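Long-range contact in octaprenyl-diphosphate synthase (Roseobacter denitrificans, PDB 4JXN), which probably makes all-trans-octaprenyl diphosphate, the side-chain precursor of ubiquinone and menaquinone, by adding five isopentenyl units to farnesyl diphosphate with magnesium as cofactor: residues S296-L310 / M321-I333. Sequence-based numbering, arbitrary orientation.
Sequences SVVARTQAARAKAAL and MLVDLADYVVERI
A bend at the third torsion of Lys-307 (chi3 79°) brings its NZ past Ala-326 to Asp-327, whose CG, set beside its own backbone N (chi1 -64°), turns the carboxylate to meet it. Lys-307 NZ forms a salt bridge with the Asp-327 carboxylate, its stronger hydrogen bond, 2.8 Å to Asp-327 OD1, using the syn lone pair, and a weak hydrogen bond going to OD2. Its methylenes pack on the partner helix along the way: CG presses on Ala-326 CB at 3.2 Å, tighter than normal van der Waals contact, and CE meets Val-323 CG1 at 3.6 Å. Alanines let the backbones come close, Ala-303 CA standing 5.4 Å from Ala-326 CA. Val-330 CG1 lies against Ala-303 CB at 3.8 Å. At one end Leu-310 CD1 rests on Leu-322 CB and Val-323 CG2; at the other, Ile-333 CD1 reaches Ala-299 CB at 3.6 Å. Helix 200-224 packs against both segments, touching Ala-299 through Ile-219 and Leu-325 through Tyr-209, while Met-15 of helix 9-34 lies on Leu-322. With axes 8.9 Å apart and directions at 177°, helices 296-309 and 321-330 form an antiparallel alpha-alpha hairpin, the C-terminal helical pair of this all-alpha polyprenyl synthase of the isoprenoid synthase fold.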
ATOM      1  N   SER A 296      10.332  25.867 -19.703  1.00 40.90           N
ATOM      2  CA  SER A 296      10.456  25.202 -20.985  1.00 53.71           C
ATOM      3  C   SER A 296      11.890  24.732 -21.219  1.00 51.67           C
ATOM      4  O   SER A 296      12.111  23.654 -21.752  1.00 53.36           O
ATOM      5  CB  SER A 296      10.054  26.155 -22.119  1.00 51.49           C
ATOM      6  OG  SER A 296       8.750  26.667 -21.932  1.00 98.57           O
ATOM      7  N   VAL A 297      12.853  25.550 -20.814  1.00 56.95           N
ATOM      8  CA  VAL A 297      14.268  25.256 -21.025  1.00 42.93           C
ATOM      9  C   VAL A 297      14.709  24.086 -20.158  1.00 65.62           C
ATOM     10  O   VAL A 297      15.474  23.232 -20.609  1.00 49.85           O
ATOM     11  CB  VAL A 297      15.138  26.515 -20.763  1.00 62.97           C
ATOM     12  CG1 VAL A 297      16.609  26.168 -20.582  1.00 65.95           C
ATOM     13  CG2 VAL A 297      14.968  27.515 -21.905  1.00 67.35           C
ATOM     14  N   VAL A 298      14.224  24.035 -18.921  1.00 53.11           N
ATOM     15  CA  VAL A 298      14.558  22.913 -18.033  1.00 52.50           C
ATOM     16  C   VAL A 298      13.960  21.621 -18.570  1.00 66.61           C
ATOM     17  O   VAL A 298      14.647  20.586 -18.624  1.00 49.16           O
ATOM     18  CB  VAL A 298      14.133  23.176 -16.582  1.00 54.25           C
ATOM     19  CG1 VAL A 298      14.349  21.948 -15.712  1.00 67.44           C
ATOM     20  CG2 VAL A 298      14.933  24.335 -16.035  1.00 50.51           C
ATOM     21  N   ALA A 299      12.699  21.692 -18.994  1.00 44.76           N
ATOM     22  CA  ALA A 299      12.073  20.576 -19.717  1.00 50.40           C
ATOM     23  C   ALA A 299      12.951  20.052 -20.867  1.00 41.36           C
ATOM     24  O   ALA A 299      13.285  18.871 -20.913  1.00 57.01           O
ATOM     25  CB  ALA A 299      10.711  20.973 -20.250  1.00 56.06           C
ATOM     26  N   ARG A 300      13.319  20.936 -21.786  1.00 55.56           N
ATOM     27  CA  ARG A 300      14.108  20.541 -22.953  1.00 53.93           C
ATOM     28  C   ARG A 300      15.480  19.957 -22.559  1.00 46.63           C
ATOM     29  O   ARG A 300      15.980  19.014 -23.190  1.00 64.45           O
ATOM     30  CB  ARG A 300      14.262  21.729 -23.908  1.00 66.85           C
ATOM     31  CG  ARG A 300      12.954  22.143 -24.580  1.00 60.47           C
ATOM     32  CD  ARG A 300      13.179  23.159 -25.693  1.00 68.52           C
ATOM     33  NE  ARG A 300      13.283  24.518 -25.172  1.00116.95           N
ATOM     34  CZ  ARG A 300      12.281  25.394 -25.122  1.00 69.33           C
ATOM     35  NH1 ARG A 300      11.072  25.076 -25.576  1.00 77.96           N
ATOM     36  NH2 ARG A 300      12.491  26.603 -24.610  1.00 72.57           N
ATOM     37  N   THR A 301      16.053  20.495 -21.484  1.00 56.11           N
ATOM     38  CA  THR A 301      17.388  20.112 -21.017  1.00 51.05           C
ATOM     39  C   THR A 301      17.411  18.705 -20.410  1.00 80.65           C
ATOM     40  O   THR A 301      18.326  17.910 -20.643  1.00 47.71           O
ATOM     41  CB  THR A 301      17.908  21.156 -20.005  1.00 62.44           C
ATOM     42  OG1 THR A 301      18.170  22.389 -20.690  1.00 63.57           O
ATOM     43  CG2 THR A 301      19.164  20.684 -19.311  1.00 56.68           C
ATOM     44  N   GLN A 302      16.398  18.403 -19.617  1.00 38.03           N
ATOM     45  CA  GLN A 302      16.234  17.063 -19.079  1.00 78.92           C
ATOM     46  C   GLN A 302      15.945  16.038 -20.168  1.00 59.43           C
ATOM     47  O   GLN A 302      16.456  14.926 -20.132  1.00 57.46           O
ATOM     48  CB  GLN A 302      15.109  17.061 -18.077  1.00 47.75           C
ATOM     49  CG  GLN A 302      15.436  17.870 -16.841  1.00 61.88           C
ATOM     50  CD  GLN A 302      16.219  17.071 -15.822  1.00 53.86           C
ATOM     51  OE1 GLN A 302      16.387  15.856 -15.952  1.00 64.37           O
ATOM     52  NE2 GLN A 302      16.681  17.747 -14.788  1.00 68.99           N
ATOM     53  N   ALA A 303      15.118  16.409 -21.133  1.00 48.58           N
ATOM     54  CA  ALA A 303      14.860  15.540 -22.281  1.00 44.30           C
ATOM     55  C   ALA A 303      16.126  15.249 -23.102  1.00 60.86           C
ATOM     56  O   ALA A 303      16.300  14.148 -23.623  1.00 52.95           O
ATOM     57  CB  ALA A 303      13.790  16.144 -23.163  1.00 52.29           C
ATOM     58  N   ALA A 304      17.014  16.227 -23.227  1.00 58.61           N
ATOM     59  CA  ALA A 304      18.287  15.981 -23.919  1.00 45.46           C
ATOM     60  C   ALA A 304      19.174  15.080 -23.068  1.00 50.46           C
ATOM     61  O   ALA A 304      19.900  14.234 -23.592  1.00 56.76           O
ATOM     62  CB  ALA A 304      18.991  17.286 -24.233  1.00 47.47           C
ATOM     63  N   ARG A 305      19.092  15.267 -21.752  1.00 44.25           N
ATOM     64  CA  ARG A 305      19.808  14.436 -20.792  1.00 43.38           C
ATOM     65  C   ARG A 305      19.381  12.984 -20.892  1.00 53.47           C
ATOM     66  O   ARG A 305      20.219  12.087 -20.839  1.00 56.38           O
ATOM     67  CB  ARG A 305      19.595  14.943 -19.368  1.00 54.49           C
ATOM     68  CG  ARG A 305      20.464  14.257 -18.328  1.00 48.45           C
ATOM     69  CD  ARG A 305      20.414  14.939 -16.980  1.00 50.20           C
ATOM     70  NE  ARG A 305      19.172  14.697 -16.244  1.00 75.65           N
ATOM     71  CZ  ARG A 305      18.948  13.674 -15.416  1.00 98.70           C
ATOM     72  NH1 ARG A 305      17.776  13.581 -14.804  1.00 54.09           N
ATOM     73  NH2 ARG A 305      19.869  12.737 -15.193  1.00 59.92           N
ATOM     74  N   ALA A 306      18.081  12.756 -21.044  1.00 48.11           N
ATOM     75  CA  ALA A 306      17.566  11.405 -21.229  1.00 52.16           C
ATOM     76  C   ALA A 306      18.249  10.759 -22.424  1.00 49.07           C
ATOM     77  O   ALA A 306      18.828   9.677 -22.313  1.00 54.70           O
ATOM     78  CB  ALA A 306      16.061  11.418 -21.434  1.00 47.36           C
ATOM     79  N   LYS A 307      18.214  11.428 -23.566  1.00 44.89           N
ATOM     80  CA  LYS A 307      18.780  10.866 -24.782  1.00 50.85           C
ATOM     81  C   LYS A 307      20.274  10.619 -24.673  1.00 47.70           C
ATOM     82  O   LYS A 307      20.770   9.604 -25.132  1.00 70.80           O
ATOM     83  CB  LYS A 307      18.502  11.776 -25.971  1.00 57.74           C
ATOM     84  CG  LYS A 307      17.075  12.265 -26.052  1.00 65.20           C
ATOM     85  CD  LYS A 307      16.991  13.522 -26.888  1.00 51.67           C
ATOM     86  CE  LYS A 307      17.024  13.190 -28.361  1.00101.10           C
ATOM     87  NZ  LYS A 307      16.947  14.418 -29.194  1.00118.92           N
ATOM     88  N   ALA A 308      20.994  11.548 -24.069  1.00 50.59           N
ATOM     89  CA  ALA A 308      22.431  11.368 -23.876  1.00 62.53           C
ATOM     90  C   ALA A 308      22.734  10.171 -22.992  1.00 67.00           C
ATOM     91  O   ALA A 308      23.727   9.494 -23.191  1.00 61.02           O
ATOM     92  CB  ALA A 308      23.060  12.616 -23.280  1.00 43.69           C
ATOM     93  N   ALA A 309      21.876   9.911 -22.016  1.00 69.28           N
ATOM     94  CA  ALA A 309      22.086   8.784 -21.113  1.00 57.27           C
ATOM     95  C   ALA A 309      22.058   7.428 -21.843  1.00 59.82           C
ATOM     96  O   ALA A 309      22.578   6.440 -21.330  1.00 66.00           O
ATOM     97  CB  ALA A 309      21.053   8.802 -19.993  1.00 64.28           C
ATOM     98  N   LEU A 310      21.452   7.386 -23.028  1.00 64.28           N
ATOM     99  CA  LEU A 310      21.470   6.183 -23.858  1.00 70.79           C
ATOM    100  C   LEU A 310      22.780   5.961 -24.626  1.00 79.49           C
ATOM    101  O   LEU A 310      22.983   4.893 -25.187  1.00 62.94           O
ATOM    102  CB  LEU A 310      20.317   6.228 -24.850  1.00 64.80           C
ATOM    103  CG  LEU A 310      18.914   6.249 -24.231  1.00101.01           C
ATOM    104  CD1 LEU A 310      17.891   6.730 -25.245  1.00 93.15           C
ATOM    105  CD2 LEU A 310      18.527   4.877 -23.704  1.00 65.56           C
ATOM    106  N   MET A 321      13.647   4.156 -30.512  1.00 56.35           N
ATOM    107  CA  MET A 321      12.318   4.442 -29.980  1.00 73.27           C
ATOM    108  C   MET A 321      12.378   5.310 -28.729  1.00 55.28           C
ATOM    109  O   MET A 321      11.562   6.195 -28.547  1.00 56.43           O
ATOM    110  CB  MET A 321      11.614   3.130 -29.637  1.00 53.29           C
ATOM    111  CG  MET A 321      11.183   2.336 -30.861  1.00 64.51           C
ATOM    112  SD  MET A 321      10.786   0.615 -30.470  1.00 80.01           S
ATOM    113  CE  MET A 321      10.707  -0.116 -32.104  1.00 95.75           C
ATOM    114  N   LEU A 322      13.354   5.033 -27.873  1.00 46.40           N
ATOM    115  CA  LEU A 322      13.522   5.758 -26.611  1.00 58.56           C
ATOM    116  C   LEU A 322      14.042   7.183 -26.796  1.00 43.78           C
ATOM    117  O   LEU A 322      13.781   8.059 -25.964  1.00 57.36           O
ATOM    118  CB  LEU A 322      14.480   4.994 -25.703  1.00 42.17           C
ATOM    119  CG  LEU A 322      14.029   3.646 -25.104  1.00 52.65           C
ATOM    120  CD1 LEU A 322      14.954   3.249 -23.973  1.00 77.21           C
ATOM    121  CD2 LEU A 322      12.592   3.673 -24.609  1.00 58.77           C
ATOM    122  N   VAL A 323      14.807   7.385 -27.867  1.00 55.07           N
ATOM    123  CA  VAL A 323      15.285   8.708 -28.283  1.00 45.41           C
ATOM    124  C   VAL A 323      14.097   9.542 -28.763  1.00 45.78           C
ATOM    125  O   VAL A 323      13.845  10.624 -28.238  1.00 60.91           O
ATOM    126  CB  VAL A 323      16.370   8.584 -29.385  1.00 78.88           C
ATOM    127  CG1 VAL A 323      16.758   9.948 -29.938  1.00 50.68           C
ATOM    128  CG2 VAL A 323      17.604   7.847 -28.855  1.00 52.96           C
ATOM    129  N   ASP A 324      13.355   9.006 -29.737  1.00 45.32           N
ATOM    130  CA  ASP A 324      12.117   9.612 -30.223  1.00 67.37           C
ATOM    131  C   ASP A 324      11.146   9.940 -29.077  1.00 51.64           C
ATOM    132  O   ASP A 324      10.481  10.974 -29.097  1.00 69.28           O
ATOM    133  CB  ASP A 324      11.424   8.685 -31.241  1.00 83.22           C
ATOM    134  CG  ASP A 324      12.266   8.432 -32.496  1.00113.99           C
ATOM    135  OD1 ASP A 324      13.153   9.252 -32.809  1.00 65.91           O
ATOM    136  OD2 ASP A 324      12.038   7.407 -33.178  1.00 76.78           O
ATOM    137  N   LEU A 325      11.072   9.053 -28.089  1.00 56.09           N
ATOM    138  CA  LEU A 325      10.203   9.249 -26.930  1.00 59.31           C
ATOM    139  C   LEU A 325      10.631  10.480 -26.162  1.00 61.43           C
ATOM    140  O   LEU A 325       9.794  11.215 -25.651  1.00 51.91           O
ATOM    141  CB  LEU A 325      10.250   8.023 -26.004  1.00 49.45           C
ATOM    142  CG  LEU A 325       9.328   8.031 -24.775  1.00 76.87           C
ATOM    143  CD1 LEU A 325       7.891   8.430 -25.101  1.00 50.06           C
ATOM    144  CD2 LEU A 325       9.352   6.651 -24.137  1.00 55.40           C
ATOM    145  N   ALA A 326      11.940  10.697 -26.074  1.00 58.79           N
ATOM    146  CA  ALA A 326      12.469  11.851 -25.341  1.00 44.85           C
ATOM    147  C   ALA A 326      12.045  13.156 -26.026  1.00 51.63           C
ATOM    148  O   ALA A 326      11.655  14.123 -25.366  1.00 58.51           O
ATOM    149  CB  ALA A 326      13.983  11.763 -25.226  1.00 72.31           C
ATOM    150  N   ASP A 327      12.088  13.157 -27.355  1.00 55.46           N
ATOM    151  CA  ASP A 327      11.571  14.276 -28.154  1.00 53.95           C
ATOM    152  C   ASP A 327      10.035  14.386 -28.078  1.00 59.56           C
ATOM    153  O   ASP A 327       9.489  15.474 -27.904  1.00 64.83           O
ATOM    154  CB  ASP A 327      12.025  14.127 -29.615  1.00 52.32           C
ATOM    155  CG  ASP A 327      13.548  14.217 -29.779  1.00 71.17           C
ATOM    156  OD1 ASP A 327      14.178  15.050 -29.089  1.00 76.25           O
ATOM    157  OD2 ASP A 327      14.120  13.456 -30.599  1.00 84.14           O
ATOM    158  N   TYR A 328       9.346  13.254 -28.187  1.00 83.14           N
ATOM    159  CA  TYR A 328       7.885  13.216 -28.093  1.00 62.81           C
ATOM    160  C   TYR A 328       7.361  13.816 -26.783  1.00 59.66           C
ATOM    161  O   TYR A 328       6.357  14.524 -26.779  1.00 62.66           O
ATOM    162  CB  TYR A 328       7.384  11.771 -28.225  1.00 64.27           C
ATOM    163  CG  TYR A 328       5.883  11.629 -28.108  1.00 74.50           C
ATOM    164  CD1 TYR A 328       5.063  11.765 -29.225  1.00 96.57           C
ATOM    165  CD2 TYR A 328       5.280  11.372 -26.873  1.00 84.13           C
ATOM    166  CE1 TYR A 328       3.686  11.643 -29.119  1.00 88.37           C
ATOM    167  CE2 TYR A 328       3.904  11.248 -26.757  1.00 73.87           C
ATOM    168  CZ  TYR A 328       3.113  11.384 -27.884  1.00121.76           C
ATOM    169  OH  TYR A 328       1.749  11.260 -27.780  1.00114.81           O
ATOM    170  N   VAL A 329       8.021  13.520 -25.666  1.00 63.86           N
ATOM    171  CA  VAL A 329       7.578  14.058 -24.380  1.00 48.79           C
ATOM    172  C   VAL A 329       7.592  15.596 -24.375  1.00 94.60           C
ATOM    173  O   VAL A 329       6.738  16.215 -23.755  1.00 69.14           O
ATOM    174  CB  VAL A 329       8.400  13.499 -23.195  1.00 55.90           C
ATOM    175  CG1 VAL A 329       8.186  14.322 -21.936  1.00 64.16           C
ATOM    176  CG2 VAL A 329       8.021  12.048 -22.928  1.00 59.35           C
ATOM    177  N   VAL A 330       8.536  16.213 -25.072  1.00 79.23           N
ATOM    178  CA  VAL A 330       8.614  17.678 -25.078  1.00 60.68           C
ATOM    179  C   VAL A 330       8.047  18.337 -26.343  1.00 67.65           C
ATOM    180  O   VAL A 330       8.170  19.548 -26.511  1.00 85.49           O
ATOM    181  CB  VAL A 330      10.060  18.172 -24.829  1.00 71.13           C
ATOM    182  CG1 VAL A 330      10.444  17.949 -23.372  1.00 58.95           C
ATOM    183  CG2 VAL A 330      11.051  17.486 -25.767  1.00 63.05           C
ATOM    184  N   GLU A 331       7.402  17.568 -27.216  1.00 86.86           N
ATOM    185  CA  GLU A 331       6.915  18.127 -28.488  1.00 71.77           C
ATOM    186  C   GLU A 331       5.841  19.212 -28.293  1.00 81.05           C
ATOM    187  O   GLU A 331       5.777  20.163 -29.074  1.00 70.69           O
ATOM    188  CB  GLU A 331       6.395  17.029 -29.423  1.00159.47           C
ATOM    189  CG  GLU A 331       5.001  16.506 -29.100  1.00133.13           C
ATOM    190  CD  GLU A 331       4.432  15.671 -30.225  1.00129.83           C
ATOM    191  OE1 GLU A 331       3.970  14.546 -29.944  1.00139.17           O
ATOM    192  OE2 GLU A 331       4.451  16.144 -31.388  1.00168.07           O
ATOM    193  N   ARG A 332       5.019  19.073 -27.248  1.00 61.11           N
ATOM    194  CA  ARG A 332       3.923  20.013 -26.975  1.00 85.70           C
ATOM    195  C   ARG A 332       4.350  21.369 -26.396  1.00113.78           C
ATOM    196  O   ARG A 332       3.494  22.184 -26.060  1.00 73.58           O
ATOM    197  CB  ARG A 332       2.881  19.371 -26.050  1.00 71.93           C
ATOM    198  CG  ARG A 332       2.006  18.337 -26.740  1.00 90.41           C
ATOM    199  CD  ARG A 332       0.965  17.792 -25.778  1.00 90.87           C
ATOM    200  NE  ARG A 332       1.586  17.032 -24.695  1.00 77.71           N
ATOM    201  CZ  ARG A 332       0.959  16.605 -23.600  1.00 90.83           C
ATOM    202  NH1 ARG A 332      -0.333  16.857 -23.400  1.00 79.36           N
ATOM    203  NH2 ARG A 332       1.635  15.920 -22.688  1.00 69.55           N
ATOM    204  N   ILE A 333       5.655  21.609 -26.273  1.00 77.67           N
ATOM    205  CA  ILE A 333       6.169  22.920 -25.877  1.00 71.28           C
ATOM    206  C   ILE A 333       7.161  23.415 -26.922  1.00 70.66           C
ATOM    207  O   ILE A 333       7.957  24.310 -26.650  1.00 85.28           O
ATOM    208  CB  ILE A 333       6.836  22.880 -24.479  1.00 99.86           C
ATOM    209  CG1 ILE A 333       8.039  21.920 -24.463  1.00 69.09           C
ATOM    210  CG2 ILE A 333       5.814  22.469 -23.428  1.00 82.06           C
ATOM    211  CD1 ILE A 333       8.842  21.920 -23.180  1.00 78.49           C
TER